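Long-range contact in uncharacterized protein (Pseudomonas aeruginosa, PDB 4E72), which is of unknown function but belongs to the DUF3298 family and is probably a lipoprotein made with a signal sequence: residues A[92-102]-A[181-190]. Residues are numbered along the deposited sequence; the frame is centred on the assembly and turned at random.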
ATOM      1  N   ARG A  92      -7.801  -0.997  -5.606  1.00 34.98           N
ATOM      2  CA  ARG A  92      -7.982  -2.335  -5.075  1.00 34.04           C
ATOM      3  C   ARG A  92      -9.488  -2.598  -4.966  1.00 37.69           C
ATOM      4  O   ARG A  92      -9.943  -3.668  -5.357  1.00 36.27           O
ATOM      5  CB  ARG A  92      -7.254  -2.509  -3.714  1.00 32.05           C
ATOM      6  CG  ARG A  92      -7.477  -3.916  -3.145  1.00 37.90           C
ATOM      7  CD  ARG A  92      -6.450  -4.336  -2.135  1.00 41.29           C
ATOM      8  NE  ARG A  92      -6.864  -5.576  -1.494  1.00 34.49           N
ATOM      9  CZ  ARG A  92      -6.054  -6.433  -0.890  1.00 48.17           C
ATOM     10  NH1 ARG A  92      -4.745  -6.211  -0.855  1.00 38.29           N
ATOM     11  NH2 ARG A  92      -6.547  -7.523  -0.314  1.00 38.64           N
ATOM     12  N   GLU A  93     -10.264  -1.628  -4.420  1.00 36.82           N
ATOM     13  CA  GLU A  93     -11.718  -1.770  -4.261  1.00 38.15           C
ATOM     14  C   GLU A  93     -12.437  -0.443  -4.221  1.00 41.21           C
ATOM     15  O   GLU A  93     -11.862   0.577  -3.837  1.00 40.30           O
ATOM     16  CB  GLU A  93     -12.061  -2.522  -2.965  1.00 40.31           C
ATOM     17  CG  GLU A  93     -12.109  -4.036  -3.098  1.00 58.58           C
ATOM     18  CD  GLU A  93     -11.771  -4.781  -1.823  1.00 79.73           C
ATOM     19  OE1 GLU A  93     -12.545  -4.660  -0.848  1.00 44.78           O
ATOM     20  OE2 GLU A  93     -10.739  -5.494  -1.802  1.00 85.86           O
ATOM     21  N   GLN A  94     -13.723  -0.475  -4.582  1.00 37.09           N
ATOM     22  CA  GLN A  94     -14.655   0.646  -4.480  1.00 36.83           C
ATOM     23  C   GLN A  94     -15.928   0.111  -3.887  1.00 41.54           C
ATOM     24  O   GLN A  94     -16.515  -0.817  -4.462  1.00 41.56           O
ATOM     25  CB  GLN A  94     -14.912   1.319  -5.833  1.00 38.24           C
ATOM     26  CG  GLN A  94     -13.729   2.148  -6.277  1.00 36.82           C
ATOM     27  CD  GLN A  94     -14.100   3.113  -7.350  1.00 44.68           C
ATOM     28  OE1 GLN A  94     -14.809   4.083  -7.115  1.00 36.41           O
ATOM     29  NE2 GLN A  94     -13.586   2.886  -8.539  1.00 41.84           N
ATOM     30  N   HIS A  95     -16.316   0.631  -2.705  1.00 35.73           N
ATOM     31  CA  HIS A  95     -17.544   0.231  -2.009  1.00 36.73           C
ATOM     32  C   HIS A  95     -17.945   1.285  -1.002  1.00 42.10           C
ATOM     33  O   HIS A  95     -17.086   1.879  -0.344  1.00 40.40           O
ATOM     34  CB  HIS A  95     -17.418  -1.148  -1.307  1.00 36.67           C
ATOM     35  CG  HIS A  95     -16.477  -1.169  -0.137  1.00 38.31           C
ATOM     36  ND1 HIS A  95     -16.933  -0.975   1.161  1.00 39.60           N
ATOM     37  CD2 HIS A  95     -15.129  -1.341  -0.110  1.00 38.73           C
ATOM     38  CE1 HIS A  95     -15.857  -1.026   1.932  1.00 38.32           C
ATOM     39  NE2 HIS A  95     -14.746  -1.246   1.213  1.00 38.07           N
ATOM     40  N   ASP A  96     -19.253   1.509  -0.900  1.00 41.21           N
ATOM     41  CA  ASP A  96     -19.945   2.360   0.072  1.00 42.07           C
ATOM     42  C   ASP A  96     -19.380   3.794   0.130  1.00 47.87           C
ATOM     43  O   ASP A  96     -19.326   4.396   1.206  1.00 49.17           O
ATOM     44  CB  ASP A  96     -19.876   1.671   1.462  1.00 43.32           C
ATOM     45  CG  ASP A  96     -20.536   0.288   1.496  1.00 50.52           C
ATOM     46  OD1 ASP A  96     -21.742   0.200   1.193  1.00 52.62           O
ATOM     47  OD2 ASP A  96     -19.831  -0.708   1.805  1.00 51.23           O
ATOM     48  N   GLY A  97     -18.985   4.325  -1.028  1.00 43.47           N
ATOM     49  CA  GLY A  97     -18.406   5.659  -1.132  1.00 42.49           C
ATOM     50  C   GLY A  97     -16.915   5.733  -0.828  1.00 42.84           C
ATOM     51  O   GLY A  97     -16.346   6.826  -0.826  1.00 42.06           O
ATOM     52  N   LEU A  98     -16.270   4.587  -0.558  1.00 37.38           N
ATOM     53  CA  LEU A  98     -14.831   4.507  -0.286  1.00 35.32           C
ATOM     54  C   LEU A  98     -14.046   4.066  -1.518  1.00 38.88           C
ATOM     55  O   LEU A  98     -14.526   3.224  -2.275  1.00 38.04           O
ATOM     56  CB  LEU A  98     -14.503   3.532   0.863  1.00 34.45           C
ATOM     57  CG  LEU A  98     -15.154   3.700   2.246  1.00 40.12           C
ATOM     58  CD1 LEU A  98     -14.511   2.738   3.224  1.00 40.57           C
ATOM     59  CD2 LEU A  98     -14.992   5.097   2.787  1.00 42.11           C
ATOM     60  N   VAL A  99     -12.829   4.620  -1.704  1.00 35.34           N
ATOM     61  CA  VAL A  99     -11.920   4.201  -2.789  1.00 34.57           C
ATOM     62  C   VAL A  99     -10.680   3.640  -2.112  1.00 35.86           C
ATOM     63  O   VAL A  99     -10.046   4.357  -1.349  1.00 35.34           O
ATOM     64  CB  VAL A  99     -11.564   5.299  -3.838  1.00 37.92           C
ATOM     65  CG1 VAL A  99     -10.838   4.690  -5.042  1.00 37.41           C
ATOM     66  CG2 VAL A  99     -12.799   6.048  -4.299  1.00 38.59           C
ATOM     67  N   ILE A 100     -10.382   2.349  -2.310  1.00 32.15           N
ATOM     68  CA  ILE A 100      -9.199   1.739  -1.700  1.00 30.94           C
ATOM     69  C   ILE A 100      -8.144   1.610  -2.787  1.00 32.67           C
ATOM     70  O   ILE A 100      -8.320   0.843  -3.716  1.00 31.95           O
ATOM     71  CB  ILE A 100      -9.451   0.397  -0.950  1.00 33.88           C
ATOM     72  CG1 ILE A 100     -10.725   0.383  -0.077  1.00 35.23           C
ATOM     73  CG2 ILE A 100      -8.173  -0.090  -0.204  1.00 33.86           C
ATOM     74  CD1 ILE A 100     -10.951   1.507   0.951  1.00 48.09           C
ATOM     75  N   ILE A 101      -7.110   2.434  -2.710  1.00 30.51           N
ATOM     76  CA  ILE A 101      -6.009   2.465  -3.666  1.00 30.88           C
ATOM     77  C   ILE A 101      -4.839   1.712  -3.070  1.00 33.82           C
ATOM     78  O   ILE A 101      -4.436   2.007  -1.944  1.00 31.78           O
ATOM     79  CB  ILE A 101      -5.621   3.924  -4.065  1.00 34.23           C
ATOM     80  CG1 ILE A 101      -6.810   4.616  -4.796  1.00 35.71           C
ATOM     81  CG2 ILE A 101      -4.360   3.932  -4.962  1.00 34.31           C
ATOM     82  CD1 ILE A 101      -6.756   6.102  -4.823  1.00 40.36           C
ATOM     83  N   GLU A 102      -4.322   0.723  -3.820  1.00 30.78           N
ATOM     84  CA  GLU A 102      -3.135  -0.044  -3.429  1.00 29.78           C
ATOM     85  C   GLU A 102      -1.921   0.485  -4.189  1.00 32.88           C
ATOM     86  O   GLU A 102      -1.980   0.673  -5.417  1.00 30.93           O
ATOM     87  CB  GLU A 102      -3.311  -1.551  -3.655  1.00 30.90           C
ATOM     88  CG  GLU A 102      -2.339  -2.338  -2.785  1.00 46.74           C
ATOM     89  CD  GLU A 102      -2.365  -3.855  -2.816  1.00 68.32           C
ATOM     90  OE1 GLU A 102      -3.455  -4.452  -2.979  1.00 57.32           O
ATOM     91  OE2 GLU A 102      -1.283  -4.447  -2.601  1.00 56.47           O
ATOM     92  N   ALA A 181      -6.224  -1.386   5.266  1.00 25.84           N
ATOM     93  CA  ALA A 181      -7.243  -1.058   4.277  1.00 26.34           C
ATOM     94  C   ALA A 181      -8.631  -1.498   4.715  1.00 33.20           C
ATOM     95  O   ALA A 181      -8.800  -2.609   5.243  1.00 33.68           O
ATOM     96  CB  ALA A 181      -6.907  -1.673   2.951  1.00 26.69           C
ATOM     97  N   LEU A 182      -9.637  -0.611   4.480  1.00 29.30           N
ATOM     98  CA  LEU A 182     -11.025  -0.889   4.778  1.00 30.41           C
ATOM     99  C   LEU A 182     -11.623  -1.699   3.610  1.00 36.45           C
ATOM    100  O   LEU A 182     -12.489  -1.218   2.871  1.00 37.30           O
ATOM    101  CB  LEU A 182     -11.819   0.407   5.060  1.00 31.35           C
ATOM    102  CG  LEU A 182     -11.495   1.165   6.379  1.00 36.16           C
ATOM    103  CD1 LEU A 182     -12.292   2.460   6.462  1.00 36.20           C
ATOM    104  CD2 LEU A 182     -11.806   0.306   7.626  1.00 38.57           C
ATOM    105  N   THR A 183     -11.132  -2.943   3.433  1.00 32.18           N
ATOM    106  CA  THR A 183     -11.611  -3.836   2.381  1.00 32.28           C
ATOM    107  C   THR A 183     -13.032  -4.338   2.792  1.00 36.63           C
ATOM    108  O   THR A 183     -13.460  -4.183   3.948  1.00 33.90           O
ATOM    109  CB  THR A 183     -10.569  -4.916   2.067  1.00 37.47           C
ATOM    110  OG1 THR A 183      -9.988  -5.367   3.281  1.00 39.68           O
ATOM    111  CG2 THR A 183      -9.453  -4.392   1.172  1.00 28.96           C
ATOM    112  N   PHE A 184     -13.796  -4.800   1.816  1.00 34.65           N
ATOM    113  CA  PHE A 184     -15.198  -5.156   2.039  1.00 36.12           C
ATOM    114  C   PHE A 184     -15.382  -6.414   2.915  1.00 39.87           C
ATOM    115  O   PHE A 184     -16.250  -6.405   3.777  1.00 36.95           O
ATOM    116  CB  PHE A 184     -15.934  -5.319   0.702  1.00 38.52           C
ATOM    117  CG  PHE A 184     -17.408  -5.593   0.816  1.00 41.81           C
ATOM    118  CD1 PHE A 184     -18.325  -4.549   0.866  1.00 45.63           C
ATOM    119  CD2 PHE A 184     -17.892  -6.899   0.839  1.00 45.75           C
ATOM    120  CE1 PHE A 184     -19.697  -4.804   0.997  1.00 47.70           C
ATOM    121  CE2 PHE A 184     -19.268  -7.155   0.962  1.00 49.25           C
ATOM    122  CZ  PHE A 184     -20.160  -6.104   1.038  1.00 47.54           C
ATOM    123  N   GLY A 185     -14.566  -7.449   2.701  1.00 38.05           N
ATOM    124  CA  GLY A 185     -14.722  -8.724   3.398  1.00 38.66           C
ATOM    125  C   GLY A 185     -14.276  -8.766   4.835  1.00 43.06           C
ATOM    126  O   GLY A 185     -14.867  -9.479   5.646  1.00 43.61           O
ATOM    127  N   ALA A 186     -13.223  -8.002   5.148  1.00 38.60           N
ATOM    128  CA  ALA A 186     -12.561  -7.899   6.447  1.00 37.50           C
ATOM    129  C   ALA A 186     -11.638  -6.701   6.409  1.00 38.55           C
ATOM    130  O   ALA A 186     -11.439  -6.140   5.331  1.00 38.35           O
ATOM    131  CB  ALA A 186     -11.751  -9.169   6.717  1.00 38.33           C
ATOM    132  N   VAL A 187     -11.096  -6.272   7.559  1.00 32.92           N
ATOM    133  CA  VAL A 187     -10.100  -5.207   7.524  1.00 31.84           C
ATOM    134  C   VAL A 187      -8.737  -5.869   7.108  1.00 35.06           C
ATOM    135  O   VAL A 187      -8.314  -6.860   7.714  1.00 33.75           O
ATOM    136  CB  VAL A 187     -10.045  -4.403   8.851  1.00 34.56           C
ATOM    137  CG1 VAL A 187      -8.760  -3.575   8.976  1.00 32.11           C
ATOM    138  CG2 VAL A 187     -11.256  -3.489   8.961  1.00 34.43           C
ATOM    139  N   THR A 188      -8.093  -5.354   6.048  1.00 32.08           N
ATOM    140  CA  THR A 188      -6.797  -5.914   5.599  1.00 30.48           C
ATOM    141  C   THR A 188      -5.615  -5.179   6.243  1.00 33.18           C
ATOM    142  O   THR A 188      -5.545  -3.951   6.172  1.00 31.93           O
ATOM    143  CB  THR A 188      -6.688  -5.883   4.060  1.00 34.45           C
ATOM    144  OG1 THR A 188      -7.765  -6.639   3.520  1.00 34.60           O
ATOM    145  CG2 THR A 188      -5.351  -6.450   3.530  1.00 35.75           C
ATOM    146  N   LEU A 189      -4.691  -5.943   6.863  1.00 30.05           N
ATOM    147  CA  LEU A 189      -3.410  -5.437   7.380  1.00 29.77           C
ATOM    148  C   LEU A 189      -2.330  -5.996   6.488  1.00 31.82           C
ATOM    149  O   LEU A 189      -2.120  -7.217   6.456  1.00 31.07           O
ATOM    150  CB  LEU A 189      -3.103  -5.788   8.850  1.00 31.00           C
ATOM    151  CG  LEU A 189      -4.108  -5.491   9.955  1.00 38.64           C
ATOM    152  CD1 LEU A 189      -3.420  -5.575  11.296  1.00 39.24           C
ATOM    153  CD2 LEU A 189      -4.696  -4.133   9.820  1.00 45.44           C
ATOM    154  N   LYS A 190      -1.682  -5.121   5.725  1.00 27.72           N
ATOM    155  CA  LYS A 190      -0.645  -5.525   4.784  1.00 27.51           C
ATOM    156  C   LYS A 190       0.741  -5.146   5.332  1.00 30.89           C
ATOM    157  O   LYS A 190       0.961  -4.009   5.748  1.00 29.17           O
ATOM    158  CB  LYS A 190      -0.916  -4.886   3.410  1.00 29.42           C
ATOM    159  CG  LYS A 190       0.190  -5.085   2.392  1.00 36.51           C
ATOM    160  CD  LYS A 190      -0.019  -6.294   1.562  1.00 40.37           C
ATOM    161  CE  LYS A 190      -0.150  -5.940   0.109  1.00 36.77           C
ATOM    162  NZ  LYS A 190      -0.208  -7.166  -0.717  1.00 33.57           N
TER
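One side of the hairpin 92-102 lies against segment 181-190, with CA atoms 7.1 Å apart at His95 and Phe184 and 6.9 Å apart at Ile100 and Ala181, and no backbone hydrogen bond joins the two segments. Side chains of the hairpin instead grip the backbone of the loop. His95 NE2 donates to Leu182 O at 2.8 Å, in the plane of both ring and carbonyl, while ND1 holds Asp96 OD2, a carboxylate oxygen that also accepts from Gly224 N. The imidazole is thus held at both nitrogens, which should fix its rotation. Phe184, its CG anti to the backbone N (chi1 -176°), sets CB over the centre of the imidazole face in a CH-pi contact and turns its ring edge to that face, the planes 85° apart. Beside it, Glu93 OE1 accepts from Phe184 N at 2.9 Å, nearly along its C-O axis, and OE2 rests 3.4 Å from Thr183 CG2. Between hairpin and loop, Leu98 CD1 meets Leu182 CD1 at 3.9 Å and Ile100 CG2 packs on Ala181 CB. Farther along, Glu102 OE1 takes Arg92 NH1 from above its carboxylate plane, and OE2 makes a 3.5 Å salt bridge to Lys190 NZ; Glu205 also pairs with both cations, completing the charged cluster. Ile100 O accepts from the backbone N of both Arg92 and Glu93, in a classic beta bulge, and His95 to Leu98 form a type I' turn. A bulged beta hairpin of the six-stranded mixed sheet is thereby docked on strands 179-181 and 187-190 of the small antiparallel sheet and their linking loop.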